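Local structure of separin (Saccharomyces cerevisiae, 5U1T) at residues E604-K609 with Y638-Y644; F617-D621 with D867-T873. The protein is a caspase-like cysteine protease that cleaves the SCC1 subunit of cohesin at the onset of anaphase, triggering chromosome segregation. All coordinates share one frame; numbering follows the deposited sequence.

Interaction 1: residues E604-K609 with Y638-Y644; sequences EMDFVK and YSSIVPY
In the helical part of separase, helix 602-617 packs against the turn before helix 642-655 and that helix's first turn: Glu-604, Met-605, Val-608 and Lys-609, along one side of helix 602-617, meet Tyr-638 and Ile-641 of the turn and Tyr-644 of the following helix. At one end Tyr-638 OH donates to Glu-604 OE1 (2.5 Å), which meets the ring at its edge and in its plane, with the carboxylate turned 56° against it. With CG swung opposite the backbone N (chi1 -172°), the extended Glu-604 chain places its carboxylate at the phenol. The same OE1 is bonded to Tyr-585 OH and OE2 to Trp-589 NE1, both on helix 578-590, so three bonds grip this buried group and limit its rotation. Beside it, the bent chain of Met-605 brings CE to Tyr-638 CD1 (3.3 Å), while its SD lies 3.8 Å from Ile-641 CD1. Ile-641 CD1 sits between Met-605 and Val-608, 3.4 Å from Val-608 CB, and Ile-631 of helix 621-633 also packs on Ile-641. At the other end Lys-609 lays its methylenes across one face of Tyr-644, a CH-pi contact with CG 3.5 Å from the ring centroid and 9° off the normal. Leu-685 and Glu-681 of helix 680-689 also pack on this tyrosine. An alanine in place of Tyr-644 would probably leave the lysine methylenes without the flat surface they rest on and open a gap between Lys-609 and Leu-685. Beyond the ring centre the lysine runs toward the phenol, Lys-609 CE lying 3.9 Å from Tyr-644 OH, and Lys-609 NZ makes a long salt bridge back to Asp-606 OD1 (3.7 Å).

Interaction 2: residues F617-D621 with D867-T873; sequences FNNFD and DAEADIT
One face of the Phe-620 ring is covered by the methyl of Ala-870, whose CB stands over the ring centre, 3.6 Å from the centroid and 7° off the normal, a CH-pi contact. Asn-618 O lies at the ring edge, in its plane, and Asp-867 CB comes to Phe-620 CZ at 3.6 Å by an oblique approach. The Asp-867 carboxylate is tilted 74° from the ring. Asp-867 OD1 accepts from Ala-870 N (2.9 Å), from above the carboxylate plane, closing an Asx motif; the backbone O of Asp-867 takes Ala-870 N and Asp-871 N as well. This tight turn sets the alanine methyl over the phenylalanine. Next to it Asn-619 and Asp-871 run alongside each other in the same direction, with Asp-871 OD1 3.3 Å from Asn-619 CB. The backbone joins in through a CA-H...O contact from Asp-871 CA to Asn-619 O (3.4 Å). Both segments are helix junctions. Asn-619, at positive phi, is the C-prime residue of the Schellman motif ending helix 602-617, and Phe-620 centres an inverse gamma turn as N-cap of the next helix. Asp-871 is N-cap of helix 872-881: with CG anti to the backbone N (chi1 -172°), its carboxylate turns back over the helix start and caps a backbone N there. Thr-873 OG1 donates to the syn lone pair of Asp-871 OD1 (3.0 Å), and Ser-874 OG is bonded to Asp-871 OD2, so the buried carboxylate is well supplied with partners. Asp-621 is bonded to Ser-655 OG at the end of helix 642-655. Around the junction, helix 829-845 packs on Asn-618, Asn-619 and Asp-871, helix 782-805 on Phe-617 and Asn-619, and helix 578-590, through Leu-578 and Ser-579, on Phe-620 and Asp-867.

Overall arrangement
Helix 602-617 joins the two interactions: interaction 1 uses its first half, and interaction 2 begins at its C-terminal end. Their centres are 22 Å apart and their nearest atoms about 9 Å, so they do not touch. Along the chain their segments alternate: 604-609, 617-621, 638-644, then 867-873. Helix 578-590 packs against both, and helix 642-655 starts in interaction 1 and ends near Asp-621 of interaction 2. Interaction 1 thus joins helices close in sequence, whereas interaction 2 joins helix ends separated by 245 largely helical residues, both by packing in the helical part, away from the probable catalytic cysteine, Cys-1497.

Interaction 1: residues E604-K609 with Y638-Y644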
loop_
_atom_site.group_PDB
_atom_site.type_symbol
_atom_site.label_atom_id
_atom_site.label_comp_id
_atom_site.label_asym_id
_atom_site.label_seq_id
_atom_site.Cartn_x
_atom_site.Cartn_y
_atom_site.Cartn_z
ATOM N N GLU A 604 19.652 14.305 -0.384
ATOM C CA GLU A 604 18.579 14.982 -1.081
ATOM C C GLU A 604 17.782 14.016 -1.980
ATOM O O GLU A 604 16.556 14.079 -2.004
ATOM C CB GLU A 604 19.113 16.146 -1.897
ATOM C CG GLU A 604 18.003 16.973 -2.467
ATOM C CD GLU A 604 18.499 18.011 -3.416
ATOM O OE1 GLU A 604 17.759 18.345 -4.352
ATOM O OE2 GLU A 604 19.644 18.487 -3.238
ATOM N N MET A 605 18.489 13.135 -2.692
ATOM C CA MET A 605 17.887 12.042 -3.461
ATOM C C MET A 605 16.860 11.240 -2.672
ATOM O O MET A 605 15.743 11.015 -3.130
ATOM C CB MET A 605 18.963 11.076 -3.964
ATOM C CG MET A 605 19.943 11.683 -4.942
ATOM S SD MET A 605 19.035 12.183 -6.410
ATOM C CE MET A 605 18.909 13.977 -6.196
ATOM N N ASP A 606 17.265 10.788 -1.496
ATOM C CA ASP A 606 16.397 10.010 -0.635
ATOM C C ASP A 606 15.249 10.848 -0.152
ATOM O O ASP A 606 14.169 10.332 0.076
ATOM C CB ASP A 606 17.154 9.464 0.568
ATOM C CG ASP A 606 18.229 8.483 0.179
ATOM O OD1 ASP A 606 18.298 8.096 -1.022
ATOM O OD2 ASP A 606 19.010 8.100 1.083
ATOM N N PHE A 607 15.503 12.144 0.018
ATOM C CA PHE A 607 14.482 13.069 0.490
ATOM C C PHE A 607 13.339 13.185 -0.520
ATOM O O PHE A 607 12.159 13.061 -0.167
ATOM C CB PHE A 607 15.081 14.449 0.755
ATOM C CG PHE A 607 14.058 15.538 0.833
ATOM C CD1 PHE A 607 13.159 15.591 1.888
ATOM C CD2 PHE A 607 13.984 16.512 -0.157
ATOM C CE1 PHE A 607 12.201 16.590 1.954
ATOM C CE2 PHE A 607 13.033 17.517 -0.091
ATOM C CZ PHE A 607 12.139 17.553 0.970
ATOM N N VAL A 608 13.723 13.424 -1.770
ATOM C CA VAL A 608 12.799 13.595 -2.869
ATOM C C VAL A 608 11.935 12.357 -3.048
ATOM O O VAL A 608 10.717 12.475 -3.214
ATOM C CB VAL A 608 13.538 13.879 -4.162
ATOM C CG1 VAL A 608 12.573 14.034 -5.300
ATOM C CG2 VAL A 608 14.355 15.109 -4.015
ATOM N N LYS A 609 12.556 11.182 -3.013
ATOM C CA LYS A 609 11.804 9.942 -3.088
ATOM C C LYS A 609 10.789 9.848 -1.949
ATOM O O LYS A 609 9.620 9.510 -2.178
ATOM C CB LYS A 609 12.741 8.737 -3.078
ATOM C CG LYS A 609 13.426 8.513 -4.418
ATOM C CD LYS A 609 14.894 8.110 -4.284
ATOM C CE LYS A 609 15.105 6.920 -3.354
ATOM N NZ LYS A 609 16.405 6.265 -3.655
ATOM N N TYR A 638 19.268 15.599 -11.777
ATOM C CA TYR A 638 18.391 14.690 -11.066
ATOM C C TYR A 638 18.052 13.485 -11.901
ATOM O O TYR A 638 17.052 12.813 -11.648
ATOM C CB TYR A 638 17.129 15.422 -10.632
ATOM C CG TYR A 638 17.383 16.458 -9.562
ATOM C CD1 TYR A 638 17.347 16.112 -8.213
ATOM C CD2 TYR A 638 17.674 17.783 -9.897
ATOM C CE1 TYR A 638 17.573 17.053 -7.228
ATOM C CE2 TYR A 638 17.912 18.734 -8.913
ATOM C CZ TYR A 638 17.864 18.358 -7.581
ATOM O OH TYR A 638 18.079 19.296 -6.600
ATOM N N SER A 639 18.901 13.198 -12.880
ATOM C CA SER A 639 18.611 12.145 -13.843
ATOM C C SER A 639 18.433 10.801 -13.156
ATOM O O SER A 639 17.646 9.972 -13.618
ATOM C CB SER A 639 19.715 12.043 -14.897
ATOM O OG SER A 639 20.673 11.054 -14.537
ATOM N N SER A 640 19.149 10.591 -12.055
ATOM C CA SER A 640 19.122 9.305 -11.351
ATOM C C SER A 640 17.777 9.061 -10.681
ATOM O O SER A 640 17.380 7.926 -10.419
ATOM C CB SER A 640 20.250 9.233 -10.301
ATOM O OG SER A 640 19.888 9.844 -9.065
ATOM N N ILE A 641 17.075 10.147 -10.414
ATOM C CA ILE A 641 15.857 10.089 -9.631
ATOM C C ILE A 641 14.614 10.173 -10.526
ATOM O O ILE A 641 13.518 9.840 -10.098
ATOM C CB ILE A 641 15.857 11.219 -8.610
ATOM C CG1 ILE A 641 15.282 10.766 -7.300
ATOM C CG2 ILE A 641 15.106 12.443 -9.115
ATOM C CD1 ILE A 641 15.204 11.911 -6.362
ATOM N N VAL A 642 14.809 10.604 -11.775
ATOM C CA VAL A 642 13.732 10.785 -12.750
ATOM C C VAL A 642 12.839 9.541 -12.980
ATOM O O VAL A 642 11.650 9.687 -13.265
ATOM C CB VAL A 642 14.313 11.263 -14.109
ATOM C CG1 VAL A 642 13.261 11.229 -15.210
ATOM C CG2 VAL A 642 14.869 12.665 -13.973
ATOM N N PRO A 643 13.393 8.319 -12.861
ATOM C CA PRO A 643 12.472 7.170 -12.800
ATOM C C PRO A 643 11.377 7.312 -11.734
ATOM O O PRO A 643 10.262 6.801 -11.912
ATOM C CB PRO A 643 13.400 5.998 -12.450
ATOM C CG PRO A 643 14.696 6.369 -13.096
ATOM C CD PRO A 643 14.794 7.884 -13.035
ATOM N N TYR A 644 11.688 7.986 -10.633
ATOM C CA TYR A 644 10.697 8.168 -9.588
ATOM C C TYR A 644 9.730 9.267 -9.964
ATOM O O TYR A 644 8.536 9.177 -9.666
ATOM C CB TYR A 644 11.342 8.493 -8.249
ATOM C CG TYR A 644 12.021 7.318 -7.605
ATOM C CD1 TYR A 644 13.317 6.964 -7.964
ATOM C CD2 TYR A 644 11.381 6.578 -6.629
ATOM C CE1 TYR A 644 13.947 5.902 -7.380
ATOM C CE2 TYR A 644 12.003 5.517 -6.037
ATOM C CZ TYR A 644 13.290 5.183 -6.414
ATOM O OH TYR A 644 13.936 4.120 -5.821
#

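Interaction 2: residues F617-D621 with D867-T873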
loop_
_atom_site.group_PDB
_atom_site.type_symbol
_atom_site.label_atom_id
_atom_site.label_comp_id
_atom_site.label_asym_id
_atom_site.label_seq_id
_atom_site.Cartn_x
_atom_site.Cartn_y
_atom_site.Cartn_z
ATOM N N PHE A 617 0.768 9.434 -1.146
ATOM C CA PHE A 617 -0.011 8.752 -0.132
ATOM C C PHE A 617 -1.066 9.681 0.477
ATOM O O PHE A 617 -2.073 9.212 1.005
ATOM C CB PHE A 617 0.939 8.192 0.925
ATOM C CG PHE A 617 0.273 7.661 2.170
ATOM C CD1 PHE A 617 0.036 8.497 3.262
ATOM C CD2 PHE A 617 -0.036 6.322 2.283
ATOM C CE1 PHE A 617 -0.532 8.011 4.421
ATOM C CE2 PHE A 617 -0.601 5.831 3.441
ATOM C CZ PHE A 617 -0.864 6.683 4.511
ATOM N N ASN A 618 -0.848 10.992 0.394
ATOM C CA ASN A 618 -1.826 11.947 0.917
ATOM C C ASN A 618 -2.645 12.597 -0.186
ATOM O O ASN A 618 -3.432 13.512 0.073
ATOM C CB ASN A 618 -1.148 13.022 1.755
ATOM C CG ASN A 618 -0.821 12.539 3.142
ATOM O OD1 ASN A 618 0.350 12.464 3.533
ATOM N ND2 ASN A 618 -1.852 12.188 3.903
ATOM N N ASN A 619 -2.457 12.094 -1.403
ATOM C CA ASN A 619 -3.184 12.539 -2.579
ATOM C C ASN A 619 -3.004 14.050 -2.786
ATOM O O ASN A 619 -3.956 14.780 -2.988
ATOM C CB ASN A 619 -4.680 12.165 -2.479
ATOM C CG ASN A 619 -4.910 10.702 -2.047
ATOM O OD1 ASN A 619 -4.648 9.760 -2.809
ATOM N ND2 ASN A 619 -5.417 10.514 -0.824
ATOM N N PHE A 620 -1.769 14.524 -2.730
ATOM C CA PHE A 620 -1.493 15.931 -2.998
ATOM C C PHE A 620 -1.187 16.038 -4.477
ATOM O O PHE A 620 -0.176 16.622 -4.862
ATOM C CB PHE A 620 -0.311 16.451 -2.176
ATOM C CG PHE A 620 -0.638 16.801 -0.754
ATOM C CD1 PHE A 620 -1.641 16.153 -0.057
ATOM C CD2 PHE A 620 0.081 17.787 -0.099
ATOM C CE1 PHE A 620 -1.917 16.485 1.272
ATOM C CE2 PHE A 620 -0.197 18.115 1.225
ATOM C CZ PHE A 620 -1.195 17.462 1.907
ATOM N N ASP A 621 -2.059 15.467 -5.298
ATOM C CA ASP A 621 -1.746 15.163 -6.689
ATOM C C ASP A 621 -1.289 16.368 -7.533
ATOM O O ASP A 621 -0.529 16.203 -8.492
ATOM C CB ASP A 621 -2.962 14.489 -7.343
ATOM C CG ASP A 621 -3.517 13.325 -6.508
ATOM O OD1 ASP A 621 -2.721 12.561 -5.917
ATOM O OD2 ASP A 621 -4.761 13.171 -6.430
ATOM N N ASP A 867 -5.256 18.357 4.501
ATOM C CA ASP A 867 -5.069 19.633 3.839
ATOM C C ASP A 867 -6.152 19.749 2.741
ATOM O O ASP A 867 -5.991 19.221 1.639
ATOM C CB ASP A 867 -3.631 19.739 3.291
ATOM C CG ASP A 867 -3.358 21.049 2.537
ATOM O OD1 ASP A 867 -4.275 21.594 1.883
ATOM O OD2 ASP A 867 -2.195 21.526 2.563
ATOM N N ALA A 868 -7.236 20.457 3.064
ATOM C CA ALA A 868 -8.412 20.515 2.206
ATOM C C ALA A 868 -8.100 21.044 0.807
ATOM O O ALA A 868 -8.664 20.537 -0.178
ATOM C CB ALA A 868 -9.504 21.359 2.854
ATOM N N GLU A 869 -7.197 22.033 0.716
ATOM C CA GLU A 869 -6.852 22.639 -0.574
ATOM C C GLU A 869 -5.901 21.782 -1.404
ATOM O O GLU A 869 -5.852 21.925 -2.615
ATOM C CB GLU A 869 -6.228 24.026 -0.389
ATOM C CG GLU A 869 -6.929 24.903 0.639
ATOM C CD GLU A 869 -7.282 26.303 0.107
ATOM O OE1 GLU A 869 -6.471 27.257 0.320
ATOM O OE2 GLU A 869 -8.382 26.450 -0.505
ATOM N N ALA A 870 -5.151 20.889 -0.773
ATOM C CA ALA A 870 -4.179 20.086 -1.516
ATOM C C ALA A 870 -4.743 18.753 -2.031
ATOM O O ALA A 870 -4.390 18.294 -3.125
ATOM C CB ALA A 870 -2.953 19.828 -0.651
ATOM N N ASP A 871 -5.606 18.134 -1.226
ATOM C CA ASP A 871 -6.249 16.863 -1.574
ATOM C C ASP A 871 -7.700 17.024 -2.099
ATOM O O ASP A 871 -8.658 16.969 -1.324
ATOM C CB ASP A 871 -6.243 15.942 -0.359
ATOM C CG ASP A 871 -6.705 14.546 -0.687
ATOM O OD1 ASP A 871 -7.122 14.293 -1.841
ATOM O OD2 ASP A 871 -6.657 13.689 0.224
ATOM N N ILE A 872 -7.855 17.193 -3.410
ATOM C CA ILE A 872 -9.178 17.483 -3.968
ATOM C C ILE A 872 -10.090 16.251 -3.883
ATOM O O ILE A 872 -11.276 16.390 -3.640
ATOM C CB ILE A 872 -9.102 17.992 -5.438
ATOM C CG1 ILE A 872 -10.494 18.401 -5.936
ATOM C CG2 ILE A 872 -8.511 16.953 -6.368
ATOM C CD1 ILE A 872 -11.245 19.347 -5.009
ATOM N N THR A 873 -9.530 15.057 -4.034
ATOM C CA THR A 873 -10.325 13.848 -3.962
ATOM C C THR A 873 -10.846 13.581 -2.531
ATOM O O THR A 873 -11.952 13.062 -2.379
ATOM C CB THR A 873 -9.552 12.617 -4.512
ATOM O OG1 THR A 873 -8.355 12.404 -3.770
ATOM C CG2 THR A 873 -9.178 12.822 -5.962
#